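Deoxyribose-phosphate aldolase (Toxoplasma gondii, PDB 4EIV) is an aldolase of the DeoC family, built as a closed parallel beta/alpha barrel of eight strands. Local coordinates at residues S61-F66 with V90-G95. Sequence-based numbering, arbitrary orientation.
Sequences SVRPAF and VNFPEG
V90 meets P64 through one methyl group. V90 CG1 lies 4.3 Å from P64 CG, a loose apolar touch on the proline ring. Both side chains also rest on E105 of helix 99-111. V90 is buried and packs further on I117 and C119 of the next strand.

The chain then leaves the strand through N91, whose backbone O accepts a bond from G95 N; N91 O and G95 N are 2.9 Å apart. N91 OD1 takes the N-H of G97, which probably stiffens the loop.

F92 brings its CB over one face of the R63 guanidinium, 3.7 Å above the plane and displaced toward the rim. F92 CB is 3.9 Å from R63 NE. The phenyl ring leads away from R63, and its plane stands 41° from the guanidinium. The F92 side chain touches L120 and S187. F92 O is 3.7 Å from R63 NH1, too far for a hydrogen bond.

P93 follows a cis peptide bond. Its N lies over the same guanidinium face as F92 CB. P93 CD is 3.9 Å from R63 NH1, and the two side chains cross at about a right angle.

R63 reaches this loop with its chain bent at chi2 (-61°). R63 NE is hydrogen-bonded to L35 O, in the loop after strand 30-34, which helps position the guanidinium. L189 touches both R63 and P93.

The loops after strands 30-34, 59-62 and 85-90 thus meet, with S187 and L189 beside them, at the C-terminal ends of parallel strands, the rim where beta/alpha (TIM) barrels place their active-site loops.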
loop_
_atom_site.group_PDB
_atom_site.type_symbol
_atom_site.label_atom_id
_atom_site.label_comp_id
_atom_site.label_asym_id
_atom_site.label_seq_id
_atom_site.Cartn_x
_atom_site.Cartn_y
_atom_site.Cartn_z
ATOM N N SER A 61 11.242 9.566 -16.466
ATOM C CA SER A 61 11.757 10.917 -16.396
ATOM C C SER A 61 12.637 11.190 -17.601
ATOM O O SER A 61 13.632 10.505 -17.811
ATOM C CB SER A 61 12.584 11.156 -15.128
ATOM O OG SER A 61 11.805 11.006 -13.949
ATOM N N VAL A 62 12.272 12.198 -18.378
ATOM C CA VAL A 62 13.073 12.608 -19.532
ATOM C C VAL A 62 13.199 14.115 -19.580
ATOM O O VAL A 62 12.444 14.830 -18.934
ATOM C CB VAL A 62 12.428 12.146 -20.883
ATOM C CG1 VAL A 62 12.470 10.622 -21.018
ATOM C CG2 VAL A 62 11.016 12.678 -20.996
ATOM N N ARG A 63 14.136 14.605 -20.390
ATOM C CA ARG A 63 14.204 16.040 -20.661
ATOM C C ARG A 63 12.998 16.402 -21.550
ATOM O O ARG A 63 12.430 15.529 -22.237
ATOM C CB ARG A 63 15.485 16.433 -21.400
ATOM C CG ARG A 63 16.762 16.037 -20.743
ATOM C CD ARG A 63 16.993 16.651 -19.353
ATOM N NE ARG A 63 18.379 16.338 -19.082
ATOM C CZ ARG A 63 19.423 17.075 -19.490
ATOM N NH1 ARG A 63 19.244 18.289 -19.993
ATOM N NH2 ARG A 63 20.650 16.613 -19.332
ATOM N N PRO A 64 12.586 17.682 -21.556
ATOM C CA PRO A 64 11.474 18.114 -22.384
ATOM C C PRO A 64 11.586 17.653 -23.849
ATOM O O PRO A 64 10.564 17.338 -24.453
ATOM C CB PRO A 64 11.524 19.630 -22.240
ATOM C CG PRO A 64 12.016 19.814 -20.853
ATOM C CD PRO A 64 13.042 18.766 -20.662
ATOM N N ALA A 65 12.805 17.549 -24.387
ATOM C CA ALA A 65 13.030 17.133 -25.795
ATOM C C ALA A 65 12.458 15.776 -26.192
ATOM O O ALA A 65 12.292 15.518 -27.377
ATOM C CB ALA A 65 14.510 17.158 -26.127
ATOM N N PHE A 66 12.165 14.908 -25.226
ATOM C CA PHE A 66 11.616 13.579 -25.553
ATOM C C PHE A 66 10.166 13.343 -25.155
ATOM O O PHE A 66 9.648 12.251 -25.385
ATOM C CB PHE A 66 12.530 12.461 -25.011
ATOM C CG PHE A 66 13.818 12.350 -25.763
ATOM C CD1 PHE A 66 13.855 11.704 -26.987
ATOM C CD2 PHE A 66 14.977 12.929 -25.288
ATOM C CE1 PHE A 66 15.017 11.623 -27.716
ATOM C CE2 PHE A 66 16.162 12.848 -26.023
ATOM C CZ PHE A 66 16.173 12.195 -27.241
ATOM N N VAL A 90 12.950 19.728 -15.718
ATOM C CA VAL A 90 13.190 21.142 -16.088
ATOM C C VAL A 90 14.285 21.733 -15.192
ATOM O O VAL A 90 14.488 21.298 -14.058
ATOM C CB VAL A 90 11.895 21.995 -16.055
ATOM C CG1 VAL A 90 10.837 21.360 -16.976
ATOM C CG2 VAL A 90 11.353 22.165 -14.636
ATOM N N ASN A 91 15.007 22.699 -15.753
ATOM C CA ASN A 91 16.190 23.319 -15.121
ATOM C C ASN A 91 17.365 22.339 -14.997
ATOM O O ASN A 91 18.212 22.531 -14.155
ATOM C CB ASN A 91 15.877 23.946 -13.758
ATOM C CG ASN A 91 16.712 25.195 -13.467
ATOM O OD1 ASN A 91 17.372 25.770 -14.353
ATOM N ND2 ASN A 91 16.684 25.628 -12.205
ATOM N N PHE A 92 17.366 21.296 -15.819
ATOM C CA PHE A 92 18.414 20.306 -15.836
ATOM C C PHE A 92 19.474 20.684 -16.877
ATOM O O PHE A 92 19.179 21.336 -17.872
ATOM C CB PHE A 92 17.853 18.902 -16.182
ATOM C CG PHE A 92 17.359 18.106 -14.993
ATOM C CD1 PHE A 92 17.897 16.855 -14.710
ATOM C CD2 PHE A 92 16.330 18.606 -14.194
ATOM C CE1 PHE A 92 17.437 16.118 -13.627
ATOM C CE2 PHE A 92 15.852 17.860 -13.113
ATOM C CZ PHE A 92 16.418 16.631 -12.833
ATOM N N PRO A 93 20.709 20.215 -16.671
ATOM C CA PRO A 93 21.181 19.366 -15.567
ATOM C C PRO A 93 21.822 20.122 -14.409
ATOM O O PRO A 93 22.188 19.484 -13.424
ATOM C CB PRO A 93 22.249 18.496 -16.242
ATOM C CG PRO A 93 22.852 19.401 -17.259
ATOM C CD PRO A 93 21.742 20.328 -17.721
ATOM N N GLU A 94 21.979 21.450 -14.519
ATOM C CA GLU A 94 22.749 22.229 -13.545
ATOM C C GLU A 94 22.000 23.224 -12.687
ATOM O O GLU A 94 22.616 23.815 -11.772
ATOM C CB GLU A 94 23.916 22.940 -14.256
ATOM C CG GLU A 94 24.944 21.995 -14.858
ATOM C CD GLU A 94 25.725 21.165 -13.830
ATOM O OE1 GLU A 94 25.639 21.443 -12.628
ATOM O OE2 GLU A 94 26.470 20.249 -14.239
ATOM N N GLY A 95 20.709 23.450 -12.940
ATOM C CA GLY A 95 19.919 24.363 -12.099
ATOM C C GLY A 95 20.271 25.824 -12.307
ATOM O O GLY A 95 20.153 26.609 -11.384
#